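Local coordinates for protein oligopeptide ABC transporter OppAIV (Borrelia burgdorferi B31, PDB 4GL8) that probably binds oligopeptides outside the cell membrane and hands them to an ABC transporter for uptake, at residues 251-254 / 258-261; 261-266 / 518-523. All blocks are in the same frame, centred on the assembly; numbering follows the deposited sequence.

In the fold
The two contacts share Ala261. Helix 247-255, the loop after it and strand 261-263 are consecutive in the chain, and interaction 1 joins the end of the helix to that loop. Interaction 2 starts on the strand and runs to the loop 518-523, more than 250 residues further on. Their centres lie about 13 Å apart, on the same side of the chain's centre. Interaction 1 is the more peripheral, about 25 Å from that centre against about 14 Å for interaction 2. Ile262 connects them: its CD1 packs on Tyr254 CB at 3.7 Å. In this solute-binding protein, strand 261-263 pairs parallel with strand 31-35 and antiparallel with strand 492-504.

Interaction 1: residues 251-254 / 258-261; sequences YNMY and ELDA
Glu258 N donates to Met253 O at 2.7 Å, and this bond closes the chain back on the end of helix 247-255. The N-H...O angle is 154°. Leu259 N also reaches Met253 O, but that bond is weak and bent. The dense part of the contact is Met253 with Leu259, and Phe242 of strand 238-242 touches both side chains. Met253 CB rests on Leu259 CD1 at 3.9 Å. The methionine chain bends at its last torsion (chi3 75°), which brings CE back to Leu259 CG at 4.1 Å. The contact is a helix-to-strand connection within a family 5 solute-binding protein: the chain leaves helix 247-255, turns, and enters strand 261-263 beside strand 31-35. Tyr254 also packs on this connection. Its CG is anti to the backbone N (chi1 178°). Leu259 O comes obliquely to CD1 at 3.4 Å, while Asp260 O lies at the ring edge, in the ring plane, 3.8 Å from CE1. The tyrosine hydroxyl is hydrogen-bonded to Asp279. The looser side holds a water, which donates to Tyr254 O at 2.6 Å and to Leu259 O at 2.7 Å, and so bridges two carbonyls that do not meet directly. The same water sits over one face of the tyrosine ring, toward its rim. Glu258 makes a close contact at a partly exposed margin. Its side chain crosses that of Met253 at about a right angle, with OE1 3.3 Å from Met253 CG, while OE2 accepts from Asn256 ND2.

Interaction 2: residues 261-266 / 518-523; sequences AIFKNV and ERFNLS
Lys264 and Glu518 form a salt bridge that is long and weak, at the margin of a contact made wholly by side chains. The weak bond runs from Lys264 NZ to Glu518 OE1 at 3.5 Å, with OE2 slightly farther from NZ at 3.7 Å. Each end also has a hydrogen-bond partner on strand 492-504, which pairs with strand 261-263: Ser500 OG for Lys264 NZ and Tyr502 OH for Glu518 OE2. The lysine chain bends twice, at chi3 (70°) and chi4 (89°). The two side chains cross obliquely, and Lys264 CD lies 3.5 Å from Glu518 OE2. Aliphatic carbon of the lysine thus comes as near to the carboxylate as its ammonium group does. Backbone separation is wide here: the closest CA atoms, of Phe263 and Glu518, are 10.0 Å apart. In this solute-binding protein the contact joins the end of strand 261-263 to the loop between strands 509-510 and 526-527. Phe263 points toward that loop and carries the apolar half. Its CE2 meets two residues, Phe520 CD2 at 3.9 Å and Leu522 CD2 at 4.2 Å. The leucine methyl lies at the ring edge, near its plane. The two phenylalanine rings meet obliquely, with centroids 5.4 Å apart and planes at 60°. Trp512 touches both rings, stacking on Phe263 and meeting Phe520 at an inclined angle, and Tyr502 adds an edge-to-face contact with Phe263. One face of the Phe520 ring is covered from within its own loop, where Glu518 C lies 3.9 Å above the ring centre.

Interaction 1: residues 251-254 / 258-261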
loop_
_atom_site.group_PDB
_atom_site.type_symbol
_atom_site.label_atom_id
_atom_site.label_comp_id
_atom_site.label_asym_id
_atom_site.label_seq_id
_atom_site.Cartn_x
_atom_site.Cartn_y
_atom_site.Cartn_z
ATOM N N TYR A 251 -0.295 13.647 19.509
ATOM C CA TYR A 251 0.950 14.282 19.899
ATOM C C TYR A 251 0.950 14.647 21.390
ATOM O O TYR A 251 1.987 14.508 22.061
ATOM C CB TYR A 251 1.230 15.503 19.045
ATOM C CG TYR A 251 2.544 16.165 19.346
ATOM C CD1 TYR A 251 3.727 15.453 19.260
ATOM C CD2 TYR A 251 2.606 17.512 19.696
ATOM C CE1 TYR A 251 4.941 16.051 19.519
ATOM C CE2 TYR A 251 3.813 18.129 19.955
ATOM C CZ TYR A 251 4.979 17.395 19.858
ATOM O OH TYR A 251 6.190 17.973 20.116
ATOM N N ASN A 252 -0.214 15.047 21.907
ATOM C CA ASN A 252 -0.350 15.403 23.321
ATOM C C ASN A 252 -0.239 14.169 24.200
ATOM O O ASN A 252 0.348 14.211 25.273
ATOM C CB ASN A 252 -1.672 16.131 23.576
ATOM C CG ASN A 252 -1.657 17.580 23.089
ATOM O OD1 ASN A 252 -0.603 18.231 23.012
ATOM N ND2 ASN A 252 -2.848 18.107 22.786
ATOM N N MET A 253 -0.778 13.056 23.725
ATOM C CA MET A 253 -0.606 11.785 24.423
ATOM C C MET A 253 0.855 11.338 24.472
ATOM O O MET A 253 1.279 10.752 25.460
ATOM C CB MET A 253 -1.441 10.689 23.772
ATOM C CG MET A 253 -2.908 10.792 24.132
ATOM S SD MET A 253 -3.892 9.726 23.078
ATOM C CE MET A 253 -3.556 8.092 23.744
ATOM N N TYR A 254 1.598 11.606 23.401
ATOM C CA TYR A 254 2.982 11.220 23.310
ATOM C C TYR A 254 3.861 12.089 24.246
ATOM O O TYR A 254 4.760 11.578 24.910
ATOM C CB TYR A 254 3.435 11.307 21.847
ATOM C CG TYR A 254 4.893 10.974 21.650
ATOM C CD1 TYR A 254 5.291 9.668 21.414
ATOM C CD2 TYR A 254 5.872 11.953 21.731
ATOM C CE1 TYR A 254 6.617 9.342 21.238
ATOM C CE2 TYR A 254 7.220 11.632 21.569
ATOM C CZ TYR A 254 7.589 10.325 21.337
ATOM O OH TYR A 254 8.911 9.966 21.179
ATOM N N GLU A 258 1.969 8.761 27.167
ATOM C CA GLU A 258 0.869 7.779 26.974
ATOM C C GLU A 258 0.950 7.052 25.613
ATOM O O GLU A 258 0.080 6.220 25.265
ATOM C CB GLU A 258 -0.497 8.449 27.030
ATOM C CG GLU A 258 -0.839 9.344 28.216
ATOM C CD GLU A 258 -2.093 10.191 27.914
ATOM O OE1 GLU A 258 -3.011 9.652 27.271
ATOM O OE2 GLU A 258 -2.173 11.389 28.285
ATOM N N LEU A 259 1.945 7.417 24.811
ATOM C CA LEU A 259 2.241 6.689 23.591
ATOM C C LEU A 259 3.751 6.503 23.500
ATOM O O LEU A 259 4.504 7.412 23.783
ATOM C CB LEU A 259 1.714 7.423 22.351
ATOM C CG LEU A 259 0.186 7.461 22.141
ATOM C CD1 LEU A 259 -0.151 8.365 20.970
ATOM C CD2 LEU A 259 -0.400 6.092 21.876
ATOM N N ASP A 260 4.170 5.317 23.091
ATOM C CA ASP A 260 5.561 5.034 22.843
ATOM C C ASP A 260 5.979 5.483 21.456
ATOM O O ASP A 260 7.180 5.608 21.182
ATOM C CB ASP A 260 5.815 3.535 23.024
ATOM C CG ASP A 260 5.466 3.070 24.425
ATOM O OD1 ASP A 260 6.266 3.303 25.330
ATOM O OD2 ASP A 260 4.368 2.534 24.639
ATOM N N ALA A 261 5.008 5.700 20.570
ATOM C CA ALA A 261 5.331 6.061 19.192
ATOM C C ALA A 261 4.151 6.589 18.426
ATOM O O ALA A 261 3.000 6.267 18.732
ATOM C CB ALA A 261 5.900 4.860 18.458
HETATM O O HOH W 1 5.995 9.302 25.011
#

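Interaction 2: residues 261-266 / 518-523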
loop_
_atom_site.group_PDB
_atom_site.type_symbol
_atom_site.label_atom_id
_atom_site.label_comp_id
_atom_site.label_asym_id
_atom_site.label_seq_id
_atom_site.Cartn_x
_atom_site.Cartn_y
_atom_site.Cartn_z
ATOM N N ALA A 261 5.008 5.700 20.570
ATOM C CA ALA A 261 5.331 6.061 19.192
ATOM C C ALA A 261 4.151 6.589 18.426
ATOM O O ALA A 261 3.000 6.267 18.732
ATOM C CB ALA A 261 5.900 4.860 18.458
ATOM N N ILE A 262 4.446 7.385 17.406
ATOM C CA ILE A 262 3.466 7.852 16.444
ATOM C C ILE A 262 4.047 7.630 15.043
ATOM O O ILE A 262 5.071 8.216 14.689
ATOM C CB ILE A 262 3.132 9.346 16.646
ATOM C CG1 ILE A 262 2.540 9.586 18.025
ATOM C CG2 ILE A 262 2.103 9.815 15.636
ATOM C CD1 ILE A 262 2.237 11.042 18.325
ATOM N N PHE A 263 3.403 6.791 14.241
ATOM C CA PHE A 263 3.898 6.494 12.893
ATOM C C PHE A 263 3.139 7.357 11.909
ATOM O O PHE A 263 1.927 7.273 11.812
ATOM C CB PHE A 263 3.720 5.002 12.560
ATOM C CG PHE A 263 4.709 4.081 13.249
ATOM C CD1 PHE A 263 5.600 4.550 14.230
ATOM C CD2 PHE A 263 4.735 2.722 12.926
ATOM C CE1 PHE A 263 6.507 3.691 14.833
ATOM C CE2 PHE A 263 5.639 1.865 13.530
ATOM C CZ PHE A 263 6.522 2.343 14.490
ATOM N N LYS A 264 3.864 8.236 11.229
ATOM C CA LYS A 264 3.326 9.012 10.103
ATOM C C LYS A 264 2.383 10.147 10.533
ATOM O O LYS A 264 2.509 11.265 10.027
ATOM C CB LYS A 264 2.637 8.100 9.061
ATOM C CG LYS A 264 3.566 7.127 8.344
ATOM C CD LYS A 264 2.802 6.070 7.531
ATOM C CE LYS A 264 2.103 6.637 6.294
ATOM N NZ LYS A 264 2.955 6.651 5.060
ATOM N N ASN A 265 1.487 9.879 11.485
ATOM C CA ASN A 265 0.429 10.823 11.865
ATOM C C ASN A 265 0.904 11.934 12.820
ATOM O O ASN A 265 0.317 12.138 13.884
ATOM C CB ASN A 265 -0.746 10.047 12.504
ATOM C CG ASN A 265 -1.977 10.920 12.762
ATOM O OD1 ASN A 265 -2.309 11.791 11.953
ATOM N ND2 ASN A 265 -2.660 10.689 13.900
ATOM N N VAL A 266 1.960 12.642 12.443
ATOM C CA VAL A 266 2.492 13.747 13.259
ATOM C C VAL A 266 1.819 15.091 12.930
ATOM O O VAL A 266 1.205 15.236 11.886
ATOM C CB VAL A 266 4.004 13.888 13.087
ATOM C CG1 VAL A 266 4.680 12.585 13.465
ATOM C CG2 VAL A 266 4.362 14.299 11.656
ATOM N N GLU A 518 8.386 0.490 4.583
ATOM C CA GLU A 518 7.631 0.460 5.827
ATOM C C GLU A 518 7.231 -0.944 6.251
ATOM O O GLU A 518 6.107 -1.177 6.672
ATOM C CB GLU A 518 6.392 1.389 5.745
ATOM C CG GLU A 518 6.727 2.835 5.394
ATOM C CD GLU A 518 5.611 3.803 5.783
ATOM O OE1 GLU A 518 4.454 3.533 5.423
ATOM O OE2 GLU A 518 5.888 4.842 6.442
ATOM N N ARG A 519 8.131 -1.900 6.116
ATOM C CA ARG A 519 7.829 -3.268 6.555
ATOM C C ARG A 519 8.373 -3.415 7.962
ATOM O O ARG A 519 9.576 -3.571 8.145
ATOM C CB ARG A 519 8.449 -4.287 5.622
ATOM C CG ARG A 519 7.586 -4.592 4.403
ATOM C CD ARG A 519 8.358 -5.462 3.413
ATOM N NE ARG A 519 7.589 -5.729 2.200
ATOM C CZ ARG A 519 8.025 -6.438 1.157
ATOM N NH1 ARG A 519 9.242 -6.977 1.155
ATOM N NH2 ARG A 519 7.246 -6.592 0.113
ATOM N N PHE A 520 7.500 -3.300 8.953
ATOM C CA PHE A 520 7.933 -3.352 10.337
ATOM C C PHE A 520 7.541 -4.612 11.064
ATOM O O PHE A 520 6.405 -5.072 10.938
ATOM C CB PHE A 520 7.374 -2.170 11.119
ATOM C CG PHE A 520 7.680 -0.857 10.498
ATOM C CD1 PHE A 520 8.993 -0.509 10.195
ATOM C CD2 PHE A 520 6.667 0.031 10.193
ATOM C CE1 PHE A 520 9.287 0.704 9.607
ATOM C CE2 PHE A 520 6.968 1.241 9.616
ATOM C CZ PHE A 520 8.275 1.578 9.329
ATOM N N ASN A 521 8.491 -5.110 11.860
ATOM C CA ASN A 521 8.294 -6.226 12.784
ATOM C C ASN A 521 8.431 -5.717 14.229
ATOM O O ASN A 521 9.548 -5.647 14.818
ATOM C CB ASN A 521 9.316 -7.325 12.505
ATOM C CG ASN A 521 8.984 -8.628 13.207
ATOM O OD1 ASN A 521 8.360 -8.671 14.291
ATOM N ND2 ASN A 521 9.408 -9.709 12.591
ATOM N N LEU A 522 7.294 -5.329 14.791
ATOM C CA LEU A 522 7.281 -4.719 16.097
ATOM C C LEU A 522 7.609 -5.753 17.188
ATOM O O LEU A 522 7.943 -5.371 18.282
ATOM C CB LEU A 522 5.943 -4.020 16.356
ATOM C CG LEU A 522 5.525 -2.970 15.320
ATOM C CD1 LEU A 522 4.158 -2.411 15.668
ATOM C CD2 LEU A 522 6.523 -1.839 15.204
ATOM N N SER A 523 7.534 -7.052 16.882
ATOM C CA SER A 523 7.947 -8.093 17.840
ATOM C C SER A 523 9.436 -8.057 18.167
ATOM O O SER A 523 9.846 -8.654 19.156
ATOM C CB SER A 523 7.608 -9.493 17.352
ATOM O OG SER A 523 8.569 -9.924 16.417
#